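Long-range contact in magnesium and cobalt efflux protein CorC (Neisseria meningitidis, PDB 2PLI), which probably takes part in magnesium and cobalt ion transport, this chain being its C-terminal transporter-associated domain: residues A[18-24]-A[83-89]. Sequence-based numbering, arbitrary orientation. Where two conformers were deposited one is given.
Sequences ERWRIHA and HTLMATR
The antiparallel β-ladder at the middle of a five-stranded sheet illustrates how one strand pair can serve two environments. In this transporter-associated domain, strand 19-23 runs antiparallel to strand 83-89, the segment axes 4.6 Å apart at 157°. Residues 19-22 and 84-88 are extended (phi -97 to -149°, psi 126 to 160°); the first strand ends before Ala24 (-60/-27°). Arg21 with Met86 (CA-CA 4.6 Å) and His23 with Thr84 are non-hydrogen-bonded pairs, Trp20 with Ala87 and Ile22 with Leu85 hydrogen-bonded ones. Their bonds are reciprocal: Trp20 N-Ala87 O 3.1 Å, Ala87 N-Trp20 O 2.8 Å, Ile22 N-Leu85 O 2.7 Å and Leu85 N-Ile22 O 2.9 Å. Ala24 N to His83 O (2.9 Å) closes one end; on the edge toward strand 70-77, His83 and Thr84 both face Arg76 in a classic β-bulge. At the other end a water links Arg89 N (2.8 Å) to Glu18 O (2.7 Å).

Alternation sends Trp20, Ile22, Leu85 and Ala87 to the face covered by helices 28-35 and 47-55. Ile22 (chi1 m, chi2 t) brings CD1 within 3.9 Å of Ala87 CB, and the Trp20 ring (chi1 m) meets Phe34 and Phe35 edge-to-face. On the opposite face, selenomethionine Met86 (chi1 t, chi2 p) sets CG over the Arg19 guanidinium, 3.7 Å from NH2. Arg89 NH2 hydrogen-bonds to Ser17 OG of a second subunit and Phe35 O of its own chain.

Backbone hydrogen bonds thus fix the register, leaving one face to apolar burial and the other to a mixed, more exposed set: arginines, threonines, Met86 and His23, seen to bind zinc in this protein, though not in this chain.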
# COMPACT_ATOMS: atom_id res chain seq x y z
N GLU A 18 -9.19 15.18 -4.22
CA GLU A 18 -9.73 14.53 -5.41
C GLU A 18 -8.82 14.42 -6.64
O GLU A 18 -9.30 14.30 -7.77
CB GLU A 18 -11.09 15.12 -5.78
CG GLU A 18 -12.21 14.77 -4.77
CD GLU A 18 -12.55 13.26 -4.75
OE1 GLU A 18 -12.93 12.69 -5.84
OE2 GLU A 18 -12.41 12.65 -3.66
N ARG A 19 -7.52 14.38 -6.42
CA ARG A 19 -6.57 14.27 -7.52
C ARG A 19 -5.37 13.50 -7.03
O ARG A 19 -4.90 13.75 -5.93
CB ARG A 19 -6.16 15.66 -7.96
CG ARG A 19 -5.60 15.72 -9.31
CD ARG A 19 -6.05 17.06 -9.92
NE ARG A 19 -5.25 17.34 -11.06
CZ ARG A 19 -4.14 18.06 -11.04
NH1 ARG A 19 -3.72 18.70 -9.95
NH2 ARG A 19 -3.51 18.17 -12.16
N TRP A 20 -4.90 12.57 -7.84
CA TRP A 20 -3.86 11.65 -7.44
C TRP A 20 -2.73 11.55 -8.45
O TRP A 20 -2.98 11.37 -9.65
CB TRP A 20 -4.47 10.25 -7.25
CG TRP A 20 -5.60 10.26 -6.31
CD1 TRP A 20 -5.54 10.13 -4.96
CD2 TRP A 20 -6.99 10.43 -6.63
NE1 TRP A 20 -6.79 10.23 -4.40
CE2 TRP A 20 -7.70 10.44 -5.40
CE3 TRP A 20 -7.71 10.60 -7.81
CZ2 TRP A 20 -9.08 10.60 -5.34
CZ3 TRP A 20 -9.12 10.78 -7.74
CH2 TRP A 20 -9.76 10.77 -6.52
N ARG A 21 -1.50 11.59 -7.97
CA ARG A 21 -0.36 11.32 -8.82
C ARG A 21 0.01 9.87 -8.63
O ARG A 21 0.20 9.43 -7.48
CB ARG A 21 0.82 12.22 -8.46
CG ARG A 21 1.96 12.02 -9.47
CD ARG A 21 3.18 12.88 -9.12
NE ARG A 21 2.88 14.29 -9.04
CZ ARG A 21 2.87 15.00 -7.91
NH1 ARG A 21 3.15 14.43 -6.72
NH2 ARG A 21 2.58 16.29 -7.95
N ILE A 22 0.07 9.11 -9.73
CA ILE A 22 0.20 7.66 -9.62
C ILE A 22 1.44 7.14 -10.37
O ILE A 22 1.61 7.43 -11.56
CB ILE A 22 -1.07 6.96 -10.21
CG1 ILE A 22 -2.34 7.44 -9.49
CG2 ILE A 22 -0.96 5.42 -10.11
CD1 ILE A 22 -3.64 6.81 -9.98
N HIS A 23 2.26 6.37 -9.68
CA HIS A 23 3.39 5.69 -10.29
C HIS A 23 2.83 4.69 -11.28
O HIS A 23 1.99 3.88 -10.95
CB HIS A 23 4.23 4.93 -9.25
CG HIS A 23 5.00 5.81 -8.33
ND1 HIS A 23 6.05 5.33 -7.57
CD2 HIS A 23 4.87 7.12 -8.02
CE1 HIS A 23 6.53 6.32 -6.84
NE2 HIS A 23 5.84 7.41 -7.10
N ALA A 24 3.35 4.72 -12.50
CA ALA A 24 2.86 3.80 -13.51
C ALA A 24 3.01 2.31 -13.18
O ALA A 24 2.27 1.48 -13.74
CB ALA A 24 3.51 4.10 -14.86
N HIS A 83 6.01 6.66 -16.98
CA HIS A 83 6.41 6.69 -15.60
C HIS A 83 5.36 7.15 -14.58
O HIS A 83 5.29 6.61 -13.47
CB HIS A 83 7.67 7.54 -15.49
CG HIS A 83 8.87 6.92 -16.12
ND1 HIS A 83 9.49 5.82 -15.58
CD2 HIS A 83 9.62 7.28 -17.19
CE1 HIS A 83 10.55 5.50 -16.30
NE2 HIS A 83 10.65 6.38 -17.27
N THR A 84 4.59 8.18 -14.90
CA THR A 84 3.67 8.79 -13.95
C THR A 84 2.40 9.24 -14.63
O THR A 84 2.43 9.78 -15.75
CB THR A 84 4.33 10.03 -13.29
OG1 THR A 84 5.68 9.65 -12.89
CG2 THR A 84 3.54 10.49 -12.08
N LEU A 85 1.32 9.08 -13.90
CA LEU A 85 -0.03 9.50 -14.33
C LEU A 85 -0.61 10.46 -13.30
O LEU A 85 -0.27 10.39 -12.13
CB LEU A 85 -0.93 8.28 -14.41
CG LEU A 85 -0.51 7.18 -15.40
CD1 LEU A 85 -1.19 5.91 -15.10
CD2 LEU A 85 -0.79 7.69 -16.85
N MSE A 86 -1.50 11.34 -13.75
CA MSE A 86 -2.38 12.13 -12.86
C MSE A 86 -3.79 11.69 -13.12
O MSE A 86 -4.25 11.69 -14.28
CB MSE A 86 -2.23 13.62 -13.17
CG MSE A 86 -2.99 14.53 -12.23
SE MSE A 86 -2.18 14.54 -10.44
CE MSE A 86 -0.84 15.90 -10.63
N ALA A 87 -4.49 11.31 -12.06
CA ALA A 87 -5.86 10.79 -12.19
C ALA A 87 -6.84 11.68 -11.48
O ALA A 87 -6.52 12.28 -10.43
CB ALA A 87 -5.95 9.42 -11.62
N THR A 88 -8.05 11.75 -12.05
CA THR A 88 -9.18 12.41 -11.39
C THR A 88 -10.40 11.58 -11.75
O THR A 88 -10.38 10.80 -12.72
CB THR A 88 -9.36 13.85 -11.84
OG1 THR A 88 -9.51 13.90 -13.26
CG2 THR A 88 -8.18 14.68 -11.43
N ARG A 89 -11.46 11.74 -10.95
CA ARG A 89 -12.74 11.08 -11.21
C ARG A 89 -13.52 11.77 -12.33
O ARG A 89 -13.64 13.00 -12.35
CB ARG A 89 -13.58 11.02 -9.92
CG ARG A 89 -13.07 9.98 -8.91
CD ARG A 89 -14.11 9.60 -7.83
NE ARG A 89 -13.63 8.52 -6.93
CZ ARG A 89 -13.55 7.22 -7.23
NH1 ARG A 89 -13.88 6.76 -8.42
NH2 ARG A 89 -13.12 6.34 -6.32
O HOH W 1 -11.66 13.43 -8.73